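Local atomic coordinates of exodeoxyribonuclease III (Methanosarcina mazei, PDB entry 5J8N), a protein that probably acts in DNA repair as a magnesium- or manganese-dependent nuclease, cleaving DNA at abasic sites and removing nucleotides from 3' ends of double-stranded DNA. Residues Leu6-Asn12 against Gly245-Val251; Leu26-Asp32 against Thr73-Asn77; Ile33-Glu38 against Phe105-Tyr111. The protein carries 3 engineered substitutions. The contacts are given in a common frame with arbitrary orientation. Numbering follows the deposited sequence.

Overall arrangement
Strand 33-37 ties the three contacts together. In one six-stranded sheet it lies between strand 3-10, which carries contact 1, and strand 71-75, which carries contact 2, while in contact 3 its face packs on strand 106-111 of the other sheet. Backbone bonds join the first two neighbours to it: Trp9 N to Cys35 O, 2.8 Å, and Phe74 N to Val34 O, 2.8 Å. Contacts 1 and 3, with centres about 11 Å apart, meet at the magnesium ion, where Asn12 OD1 and Glu38 OE1 are 2.9 Å apart. Contact 2, its centre about 14 Å from that of contact 1 and 12 Å from that of contact 3, lies away from the active site.

Contact 1 of 3, residues Leu6-Asn12 against Gly245-Val251; sequences LISWNVN and GSDHCPV. With MG (magnesium ion), chain B.
Four hydrogen bonds fasten Gly245-Val251 along Leu6-Asn12, strand to Asn10 and loop beyond. The shortest is Ser246 OG to Asn10 O, 2.7 Å; Ser8 N to Val251 O, 2.8 Å, and Val251 N to Ser8 O, 2.9 Å, make an antiparallel hydrogen-bonded pair, and Trp9 NE1 gives to His248 O at 2.9 Å. Water 1 bridges Asn10 N and Cys249 O, 2.8 Å from each. Asn12 N to Asn10 OD1, 2.9 Å, closes an Asx turn, and His248 N to Ser246 OG, 3.2 Å, an ST turn. Asn12, in a left-handed backbone conformation, puts OD1 2.1 Å from the magnesium and hydrogen-bonds Tyr208 OH through ND2. Metal-bound water 2 lies 2.7 Å from both Asn10 OD1 and Asp247 OD1. In this AP/ExoA-type nuclease His248 is the predicted proton acceptor, its ND1 hydrogen-bonded to Asp222, and Asp247 a predicted magnesium ligand, here linked to the ion through water, with OD2 hydrogen-bonded to Trp205 NE1; Asn10 ND2 bonds Asp151. Pro250 CG lies 3.6 Å from the centroid of the Trp9 five-membered ring, a CH-pi contact over its face (chi1 t), and Asn10 CB 3.7 Å from that of the His248 ring (chi1 m). Ile7 CG1 meets Pro250 CB at 3.5 Å. Ile7 and Trp9 pack on helix 22-27, and strand 3-10 lies between strands 33-37 and 251-256.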
loop_
_atom_site.group_PDB
_atom_site.type_symbol
_atom_site.label_atom_id
_atom_site.label_comp_id
_atom_site.label_asym_id
_atom_site.label_seq_id
_atom_site.Cartn_x
_atom_site.Cartn_y
_atom_site.Cartn_z
ATOM N N LEU A 6 4.725 4.271 10.520
ATOM C CA LEU A 6 3.949 3.361 9.730
ATOM C C LEU A 6 4.801 2.637 8.692
ATOM O O LEU A 6 5.652 3.252 8.036
ATOM C CB LEU A 6 2.833 4.131 9.020
ATOM C CG LEU A 6 1.922 3.324 8.083
ATOM C CD1 LEU A 6 0.487 3.932 8.139
ATOM C CD2 LEU A 6 2.447 3.283 6.712
ATOM N N ILE A 7 4.565 1.325 8.529
ATOM C CA ILE A 7 5.229 0.572 7.462
ATOM C C ILE A 7 4.144 -0.184 6.711
ATOM O O ILE A 7 3.121 -0.581 7.286
ATOM C CB ILE A 7 6.317 -0.338 8.046
ATOM C CG1 ILE A 7 7.190 -0.988 6.949
ATOM C CG2 ILE A 7 5.730 -1.452 8.975
ATOM C CD1 ILE A 7 8.494 -1.566 7.521
ATOM N N SER A 8 4.317 -0.331 5.410
ATOM C CA SER A 8 3.371 -0.914 4.487
ATOM C C SER A 8 4.103 -1.877 3.587
ATOM O O SER A 8 5.186 -1.524 3.062
ATOM C CB SER A 8 2.737 0.205 3.682
ATOM O OG SER A 8 1.835 -0.292 2.658
ATOM N N TRP A 9 3.569 -3.075 3.400
ATOM C CA TRP A 9 4.318 -4.094 2.711
ATOM C C TRP A 9 3.399 -5.038 1.948
ATOM O O TRP A 9 2.551 -5.691 2.570
ATOM C CB TRP A 9 5.151 -4.912 3.741
ATOM C CG TRP A 9 6.187 -5.836 3.119
ATOM C CD1 TRP A 9 6.684 -5.824 1.834
ATOM C CD2 TRP A 9 6.895 -6.869 3.811
ATOM N NE1 TRP A 9 7.691 -6.811 1.690
ATOM C CE2 TRP A 9 7.834 -7.435 2.912
ATOM C CE3 TRP A 9 6.853 -7.318 5.128
ATOM C CZ2 TRP A 9 8.665 -8.492 3.268
ATOM C CZ3 TRP A 9 7.707 -8.347 5.504
ATOM C CH2 TRP A 9 8.601 -8.935 4.554
ATOM N N ASN A 10 3.614 -5.183 0.636
ATOM C CA ASN A 10 2.969 -6.272 -0.110
ATOM C C ASN A 10 3.811 -7.525 0.092
ATOM O O ASN A 10 4.996 -7.546 -0.328
ATOM C CB ASN A 10 2.861 -5.924 -1.598
ATOM C CG ASN A 10 2.312 -7.070 -2.420
ATOM O OD1 ASN A 10 2.614 -8.244 -2.159
ATOM N ND2 ASN A 10 1.494 -6.745 -3.448
ATOM N N VAL A 11 3.232 -8.485 0.803
ATOM C CA VAL A 11 3.957 -9.657 1.264
ATOM C C VAL A 11 3.925 -10.822 0.302
ATOM O O VAL A 11 4.609 -11.825 0.503
ATOM C CB VAL A 11 3.443 -10.123 2.631
ATOM C CG1 VAL A 11 3.828 -9.084 3.719
ATOM C CG2 VAL A 11 1.963 -10.393 2.667
ATOM N N ASN A 12 3.094 -10.709 -0.751
ATOM C CA ASN A 12 2.996 -11.757 -1.795
ATOM C C ASN A 12 2.634 -13.131 -1.204
ATOM O O ASN A 12 3.079 -14.180 -1.665
ATOM C CB ASN A 12 4.289 -11.864 -2.660
ATOM C CG ASN A 12 4.009 -12.402 -4.075
ATOM O OD1 ASN A 12 2.965 -12.063 -4.719
ATOM N ND2 ASN A 12 4.973 -13.117 -4.600
ATOM N N GLY A 245 11.913 -11.222 1.687
ATOM C CA GLY A 245 10.833 -12.189 1.883
ATOM C C GLY A 245 9.678 -12.079 0.904
ATOM O O GLY A 245 8.836 -12.980 0.890
ATOM N N SER A 246 9.662 -11.024 0.126
ATOM C CA SER A 246 8.630 -10.846 -0.867
ATOM C C SER A 246 9.253 -10.281 -2.141
ATOM O O SER A 246 10.447 -9.884 -2.150
ATOM C CB SER A 246 7.591 -9.862 -0.314
ATOM O OG SER A 246 6.602 -9.479 -1.280
ATOM N N ASP A 247 8.503 -10.220 -3.234
ATOM C CA ASP A 247 8.999 -9.486 -4.410
ATOM C C ASP A 247 8.955 -7.991 -4.206
ATOM O O ASP A 247 9.671 -7.298 -4.901
ATOM C CB ASP A 247 8.251 -9.902 -5.714
ATOM C CG ASP A 247 6.730 -9.832 -5.635
ATOM O OD1 ASP A 247 6.099 -9.761 -4.553
ATOM O OD2 ASP A 247 6.129 -9.853 -6.756
ATOM N N HIS A 248 8.103 -7.497 -3.299
ATOM C CA HIS A 248 8.136 -6.096 -2.883
ATOM C C HIS A 248 8.956 -5.960 -1.598
ATOM O O HIS A 248 9.059 -6.923 -0.818
ATOM C CB HIS A 248 6.745 -5.553 -2.551
ATOM C CG HIS A 248 5.790 -5.551 -3.698
ATOM N ND1 HIS A 248 5.293 -4.382 -4.241
ATOM C CD2 HIS A 248 5.198 -6.573 -4.355
ATOM C CE1 HIS A 248 4.427 -4.694 -5.196
ATOM N NE2 HIS A 248 4.374 -6.009 -5.293
ATOM N N CYS A 249 9.482 -4.759 -1.365
ATOM C CA CYS A 249 9.950 -4.413 -0.014
ATOM C C CYS A 249 9.002 -3.417 0.598
ATOM O O CYS A 249 8.191 -2.808 -0.098
ATOM C CB CYS A 249 11.400 -3.858 -0.040
ATOM S SG CYS A 249 11.542 -2.189 -0.721
ATOM N N PRO A 250 9.079 -3.196 1.894
ATOM C CA PRO A 250 8.176 -2.231 2.539
ATOM C C PRO A 250 8.521 -0.800 2.207
ATOM O O PRO A 250 9.660 -0.490 1.819
ATOM C CB PRO A 250 8.392 -2.474 4.057
ATOM C CG PRO A 250 9.036 -3.859 4.137
ATOM C CD PRO A 250 9.882 -3.952 2.884
ATOM N N VAL A 251 7.538 0.057 2.436
ATOM C CA VAL A 251 7.683 1.496 2.456
ATOM C C VAL A 251 7.061 2.046 3.707
ATOM O O VAL A 251 6.349 1.332 4.425
ATOM C CB VAL A 251 7.031 2.146 1.166
ATOM C CG1 VAL A 251 7.679 1.609 -0.097
ATOM C CG2 VAL A 251 5.522 1.901 1.118
HETATM MG MG MG B . 2.136 -10.423 -5.648
HETATM O O HOH W 1 5.479 -3.284 -0.337
HETATM O O HOH W 2 3.450 -9.280 -4.494
HETATM O O HOH W 3 3.524 -10.375 -7.101
HETATM O O HOH W 4 0.954 -11.648 -6.822
HETATM O O HOH W 5 1.180 -8.652 -6.393
#

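Contact 2 of 3, residues Leu26-Asp32 against Thr73-Asn77; sequences LLEHRFD and TFSKN
In the DNase I-like fold, helix 22-27 and the loop leading to strand 33-37 here meet the end of the neighbouring antiparallel strand 71-75. Thr73, within that strand, has its side chain on the face shared with Ile33 and Cys35. Phe74 (chi1 m) points the other way, toward the helix, and Leu26 CD2 sits over its ring, 3.7 Å from the centroid in a CH-pi contact. Ser75 CA passes 3.3 Å from Asp32 O, while Ser75 OG bonds to Asn77 O at 2.7 Å. Lys76 is nearest in register to Asp32 (CA-CA 5.4 Å), and Lys76 N bonds to Asp32 O at 3.0 Å. Its side chain, m then fully extended, runs back along the loop to His29, the first residue after the helix to leave helical phi/psi, with positive phi. Lys76 NZ hydrogen-bonds His29 O at 2.8 Å, with water 8 between it and Asp32 OD1; Asp32 OD2 is hydrogen-bonded to Asn5 N. Last, water 7 joins Asn77 N (3.0 Å) to Asp32 O (3.1 Å).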
loop_
_atom_site.group_PDB
_atom_site.type_symbol
_atom_site.label_atom_id
_atom_site.label_comp_id
_atom_site.label_asym_id
_atom_site.label_seq_id
_atom_site.Cartn_x
_atom_site.Cartn_y
_atom_site.Cartn_z
ATOM N N LEU A 26 6.881 -7.619 12.732
ATOM C CA LEU A 26 5.775 -7.221 13.582
ATOM C C LEU A 26 6.134 -7.296 15.049
ATOM O O LEU A 26 5.925 -6.307 15.782
ATOM C CB LEU A 26 4.560 -8.117 13.248
ATOM C CG LEU A 26 3.272 -7.767 13.971
ATOM C CD1 LEU A 26 2.802 -6.337 13.740
ATOM C CD2 LEU A 26 2.210 -8.801 13.517
ATOM N N LEU A 27 6.699 -8.418 15.499
ATOM C CA LEU A 27 6.920 -8.647 16.920
ATOM C C LEU A 27 8.055 -7.788 17.525
ATOM O O LEU A 27 8.193 -7.740 18.738
ATOM C CB LEU A 27 7.252 -10.117 17.175
ATOM C CG LEU A 27 6.103 -11.084 16.860
ATOM C CD1 LEU A 27 6.542 -12.466 17.218
ATOM C CD2 LEU A 27 4.858 -10.710 17.624
ATOM N N GLU A 28 8.828 -7.141 16.662
ATOM C CA GLU A 28 9.849 -6.220 17.119
ATOM C C GLU A 28 9.221 -4.964 17.754
ATOM O O GLU A 28 9.864 -4.253 18.534
ATOM C CB GLU A 28 10.737 -5.825 15.921
ATOM C CG GLU A 28 11.997 -5.063 16.326
ATOM C CD GLU A 28 12.874 -4.776 15.130
ATOM O OE1 GLU A 28 12.374 -4.443 14.035
ATOM O OE2 GLU A 28 14.101 -4.902 15.345
ATOM N N HIS A 29 7.979 -4.687 17.387
ATOM C CA HIS A 29 7.250 -3.509 17.929
ATOM C C HIS A 29 7.843 -2.159 17.502
ATOM O O HIS A 29 7.568 -1.138 18.116
ATOM C CB HIS A 29 7.156 -3.615 19.448
ATOM C CG HIS A 29 6.001 -4.439 19.881
ATOM N ND1 HIS A 29 4.853 -3.868 20.379
ATOM C CD2 HIS A 29 5.761 -5.764 19.783
ATOM C CE1 HIS A 29 3.974 -4.820 20.632
ATOM N NE2 HIS A 29 4.500 -5.977 20.277
ATOM N N ARG A 30 8.681 -2.198 16.474
ATOM C CA ARG A 30 9.299 -0.987 15.962
ATOM C C ARG A 30 8.244 -0.032 15.375
ATOM O O ARG A 30 8.387 1.206 15.477
ATOM C CB ARG A 30 10.322 -1.391 14.881
ATOM C CG ARG A 30 11.205 -0.264 14.364
ATOM C CD ARG A 30 12.373 -0.851 13.527
ATOM N NE ARG A 30 13.170 0.288 13.068
ATOM C CZ ARG A 30 14.451 0.212 12.697
ATOM N NH1 ARG A 30 15.070 -0.961 12.658
ATOM N NH2 ARG A 30 15.109 1.304 12.341
ATOM N N PHE A 31 7.154 -0.562 14.803
ATOM C CA PHE A 31 6.200 0.260 14.047
ATOM C C PHE A 31 4.876 0.380 14.779
ATOM O O PHE A 31 4.358 -0.598 15.328
ATOM C CB PHE A 31 6.031 -0.321 12.640
ATOM C CG PHE A 31 7.314 -0.236 11.877
ATOM C CD1 PHE A 31 7.699 0.982 11.324
ATOM C CD2 PHE A 31 8.179 -1.315 11.808
ATOM C CE1 PHE A 31 8.923 1.130 10.655
ATOM C CE2 PHE A 31 9.432 -1.155 11.133
ATOM C CZ PHE A 31 9.783 0.061 10.567
ATOM N N ASP A 32 4.315 1.594 14.777
ATOM C CA ASP A 32 3.004 1.813 15.363
ATOM C C ASP A 32 1.873 1.206 14.524
ATOM O O ASP A 32 0.867 0.790 15.074
ATOM C CB ASP A 32 2.738 3.306 15.545
ATOM C CG ASP A 32 3.752 3.933 16.474
ATOM O OD1 ASP A 32 3.616 3.748 17.691
ATOM O OD2 ASP A 32 4.709 4.564 16.006
ATOM N N THR A 73 -4.280 -4.697 8.534
ATOM C CA THR A 73 -3.656 -3.599 9.274
ATOM C C THR A 73 -3.523 -4.006 10.714
ATOM O O THR A 73 -4.460 -4.418 11.366
ATOM C CB THR A 73 -4.520 -2.336 9.179
ATOM O OG1 THR A 73 -4.525 -1.923 7.821
ATOM C CG2 THR A 73 -3.985 -1.192 10.059
ATOM N N PHE A 74 -2.297 -3.866 11.211
ATOM C CA PHE A 74 -1.966 -3.984 12.636
ATOM C C PHE A 74 -1.686 -2.622 13.223
ATOM O O PHE A 74 -0.979 -1.831 12.602
ATOM C CB PHE A 74 -0.691 -4.825 12.823
ATOM C CG PHE A 74 -0.778 -6.216 12.291
ATOM C CD1 PHE A 74 -0.553 -6.473 10.921
ATOM C CD2 PHE A 74 -1.029 -7.265 13.151
ATOM C CE1 PHE A 74 -0.592 -7.794 10.435
ATOM C CE2 PHE A 74 -1.094 -8.581 12.683
ATOM C CZ PHE A 74 -0.860 -8.817 11.312
ATOM N N SER A 75 -2.176 -2.341 14.428
ATOM C CA SER A 75 -1.834 -1.060 15.049
ATOM C C SER A 75 -1.778 -1.218 16.535
ATOM O O SER A 75 -2.564 -1.930 17.180
ATOM C CB SER A 75 -2.801 0.093 14.638
ATOM O OG SER A 75 -4.128 -0.227 14.925
ATOM N N LYS A 76 -0.863 -0.455 17.131
ATOM C CA LYS A 76 -0.764 -0.446 18.583
ATOM C C LYS A 76 -1.998 0.194 19.234
ATOM O O LYS A 76 -2.415 -0.248 20.306
ATOM C CB LYS A 76 0.515 0.301 19.048
ATOM C CG LYS A 76 1.784 -0.412 18.597
ATOM C CD LYS A 76 3.037 0.231 19.232
ATOM C CE LYS A 76 4.307 -0.451 18.746
ATOM N NZ LYS A 76 5.478 0.052 19.553
ATOM N N ASN A 77 -2.550 1.210 18.576
ATOM C CA ASN A 77 -3.770 1.879 19.046
ATOM C C ASN A 77 -5.014 1.290 18.365
ATOM O O ASN A 77 -4.956 0.922 17.194
ATOM C CB ASN A 77 -3.701 3.377 18.770
ATOM C CG ASN A 77 -2.677 4.097 19.658
ATOM O OD1 ASN A 77 -2.338 3.631 20.738
ATOM N ND2 ASN A 77 -2.202 5.228 19.184
HETATM O O HOH W 6 4.401 -1.485 21.738
HETATM O O HOH W 7 -0.966 2.736 16.578
HETATM O O HOH W 8 5.605 2.872 19.266
#

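Contact 3 of 3, residues Ile33-Glu38 against Phe105-Tyr111; sequences IVCVQE and FVLLNIY. With MG (magnesium ion), chain B.
Strands 33-37 and 106-111 run nearly parallel, their axes 7.1 Å apart at closest approach and crossing at -24°. Alternate residues face inward on each: Ile33, Cys35 and Gln37 from one, Leu107, Asn109 and Tyr111 from the other, with Phe105 just before the second strand. At the start, the Ile33 side chain (m,t) wedges between two bumps: its CD1 abuts the edge of the Phe105 ring, 3.8 Å from CZ, and its CG2 lies 3.7 Å from Leu107 CD2. That same methyl fits between Ile33 and Cys35, with Cys35 SG also 3.7 Å from Leu107 CD2. The small cysteine leaves a hollow that Asn109 (chi1 t) enters, its ND2 3.5 Å from Cys35 CB. The two strands belong to different sheets, and the contact is the face-to-face packing at the core of the alpha/beta sandwich found in DNase I-like nucleases. Two buried amides pair here: Gln37 (m, chi2 p) bends so that NE2 gives to Asn109 OD1 at 2.9 Å and also bonds to Ser8, while Asn109 ND2 bonds to Thr73 and weakly to Val36 O, 3.5 Å. Next, Gln37 CB rests 3.9 Å from Tyr111 CB. Glu38, with positive phi, leaves the strand and lays its CB over the Tyr111 ring, 4.0 Å from the centroid. The OH of Tyr111, a predicted active-site residue, reaches the shell of metal-bound water, 2.8 Å from water 5, while Glu38 OE1 binds the magnesium at 2.0 Å.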
loop_
_atom_site.group_PDB
_atom_site.type_symbol
_atom_site.label_atom_id
_atom_site.label_comp_id
_atom_site.label_asym_id
_atom_site.label_seq_id
_atom_site.Cartn_x
_atom_site.Cartn_y
_atom_site.Cartn_z
ATOM N N ILE A 33 2.062 1.198 13.224
ATOM C CA ILE A 33 1.106 0.628 12.293
ATOM C C ILE A 33 1.836 -0.162 11.281
ATOM O O ILE A 33 2.854 0.297 10.746
ATOM C CB ILE A 33 0.268 1.744 11.622
ATOM C CG1 ILE A 33 -0.449 2.606 12.667
ATOM C CG2 ILE A 33 -0.720 1.117 10.607
ATOM C CD1 ILE A 33 -1.172 3.837 12.032
ATOM N N VAL A 34 1.373 -1.395 11.046
ATOM C CA VAL A 34 1.967 -2.277 10.006
ATOM C C VAL A 34 0.806 -2.673 9.080
ATOM O O VAL A 34 -0.157 -3.314 9.532
ATOM C CB VAL A 34 2.570 -3.536 10.646
ATOM C CG1 VAL A 34 3.115 -4.503 9.555
ATOM C CG2 VAL A 34 3.684 -3.177 11.647
ATOM N N CYS A 35 0.919 -2.267 7.845
ATOM C CA CYS A 35 -0.082 -2.604 6.815
ATOM C C CYS A 35 0.504 -3.649 5.894
ATOM O O CYS A 35 1.638 -3.471 5.401
ATOM C CB CYS A 35 -0.502 -1.376 5.991
ATOM S SG CYS A 35 -1.441 -0.180 6.968
ATOM N N VAL A 36 -0.260 -4.691 5.580
ATOM C CA VAL A 36 0.167 -5.722 4.624
ATOM C C VAL A 36 -0.842 -5.777 3.493
ATOM O O VAL A 36 -2.081 -5.619 3.685
ATOM C CB VAL A 36 0.370 -7.097 5.285
ATOM C CG1 VAL A 36 1.584 -7.053 6.239
ATOM C CG2 VAL A 36 -0.881 -7.620 5.971
ATOM N N GLN A 37 -0.328 -5.996 2.289
ATOM C CA GLN A 37 -1.167 -6.247 1.102
ATOM C C GLN A 37 -0.846 -7.587 0.497
ATOM O O GLN A 37 0.266 -8.134 0.575
ATOM C CB GLN A 37 -1.020 -5.157 0.043
ATOM C CG GLN A 37 -1.301 -3.767 0.618
ATOM C CD GLN A 37 -0.050 -3.130 1.171
ATOM O OE1 GLN A 37 1.048 -3.349 0.647
ATOM N NE2 GLN A 37 -0.191 -2.322 2.210
ATOM N N GLU A 38 -1.867 -8.107 -0.170
ATOM C CA GLU A 38 -1.824 -9.396 -0.849
ATOM C C GLU A 38 -1.500 -10.512 0.146
ATOM O O GLU A 38 -0.536 -11.264 0.035
ATOM C CB GLU A 38 -0.883 -9.446 -2.060
ATOM C CG GLU A 38 -1.282 -10.640 -2.947
ATOM C CD GLU A 38 -0.456 -10.826 -4.141
ATOM O OE1 GLU A 38 0.682 -10.328 -4.201
ATOM O OE2 GLU A 38 -0.904 -11.577 -5.031
ATOM N N PHE A 105 -5.989 10.845 12.070
ATOM C CA PHE A 105 -6.074 10.709 10.629
ATOM C C PHE A 105 -6.841 9.466 10.280
ATOM O O PHE A 105 -6.989 8.563 11.123
ATOM C CB PHE A 105 -4.671 10.636 9.959
ATOM C CG PHE A 105 -3.789 9.492 10.462
ATOM C CD1 PHE A 105 -3.025 9.680 11.604
ATOM C CD2 PHE A 105 -3.763 8.272 9.817
ATOM C CE1 PHE A 105 -2.222 8.648 12.087
ATOM C CE2 PHE A 105 -2.926 7.234 10.283
ATOM C CZ PHE A 105 -2.169 7.417 11.413
ATOM N N VAL A 106 -7.279 9.416 9.035
ATOM C CA VAL A 106 -7.894 8.245 8.421
ATOM C C VAL A 106 -6.835 7.468 7.632
ATOM O O VAL A 106 -6.145 8.090 6.808
ATOM C CB VAL A 106 -9.013 8.650 7.472
ATOM C CG1 VAL A 106 -9.581 7.451 6.712
ATOM C CG2 VAL A 106 -10.152 9.393 8.253
ATOM N N LEU A 107 -6.727 6.151 7.847
ATOM C CA LEU A 107 -5.795 5.325 7.108
ATOM C C LEU A 107 -6.510 4.411 6.137
ATOM O O LEU A 107 -7.405 3.648 6.541
ATOM C CB LEU A 107 -4.991 4.481 8.064
ATOM C CG LEU A 107 -4.009 3.501 7.436
ATOM C CD1 LEU A 107 -2.882 4.196 6.618
ATOM C CD2 LEU A 107 -3.339 2.642 8.545
ATOM N N LEU A 108 -6.134 4.498 4.871
ATOM C CA LEU A 108 -6.660 3.580 3.842
ATOM C C LEU A 108 -5.526 2.687 3.397
ATOM O O LEU A 108 -4.516 3.194 2.879
ATOM C CB LEU A 108 -7.234 4.359 2.633
ATOM C CG LEU A 108 -8.269 5.460 2.995
ATOM C CD1 LEU A 108 -8.756 6.116 1.704
ATOM C CD2 LEU A 108 -9.431 4.921 3.857
ATOM N N ASN A 109 -5.689 1.385 3.572
ATOM C CA ASN A 109 -4.707 0.386 3.206
ATOM C C ASN A 109 -5.218 -0.346 1.962
ATOM O O ASN A 109 -6.294 -0.949 2.029
ATOM C CB ASN A 109 -4.532 -0.555 4.393
ATOM C CG ASN A 109 -3.589 -1.722 4.094
ATOM O OD1 ASN A 109 -2.861 -1.660 3.106
ATOM N ND2 ASN A 109 -3.545 -2.740 4.975
ATOM N N ILE A 110 -4.501 -0.257 0.863
ATOM C CA ILE A 110 -5.048 -0.700 -0.432
ATOM C C ILE A 110 -4.096 -1.548 -1.256
ATOM O O ILE A 110 -2.915 -1.187 -1.395
ATOM C CB ILE A 110 -5.481 0.534 -1.283
ATOM C CG1 ILE A 110 -6.364 1.486 -0.436
ATOM C CG2 ILE A 110 -6.217 0.095 -2.571
ATOM C CD1 ILE A 110 -6.764 2.756 -1.180
ATOM N N TYR A 111 -4.618 -2.638 -1.787
ATOM C CA TYR A 111 -3.928 -3.451 -2.782
ATOM C C TYR A 111 -4.595 -3.141 -4.124
ATOM O O TYR A 111 -5.618 -3.731 -4.481
ATOM C CB TYR A 111 -4.040 -4.962 -2.424
ATOM C CG TYR A 111 -3.405 -5.885 -3.404
ATOM C CD1 TYR A 111 -2.176 -5.600 -3.967
ATOM C CD2 TYR A 111 -4.054 -7.043 -3.800
ATOM C CE1 TYR A 111 -1.597 -6.439 -4.935
ATOM C CE2 TYR A 111 -3.440 -7.931 -4.721
ATOM C CZ TYR A 111 -2.213 -7.594 -5.286
ATOM O OH TYR A 111 -1.614 -8.421 -6.216
HETATM MG MG MG B . 2.136 -10.423 -5.648
HETATM O O HOH W 9 -3.197 -10.352 -7.299
HETATM O O HOH W 4 0.954 -11.648 -6.822
HETATM O O HOH W 5 1.180 -8.652 -6.393
HETATM O O HOH W 3 3.524 -10.375 -7.101
HETATM O O HOH W 2 3.450 -9.280 -4.494
#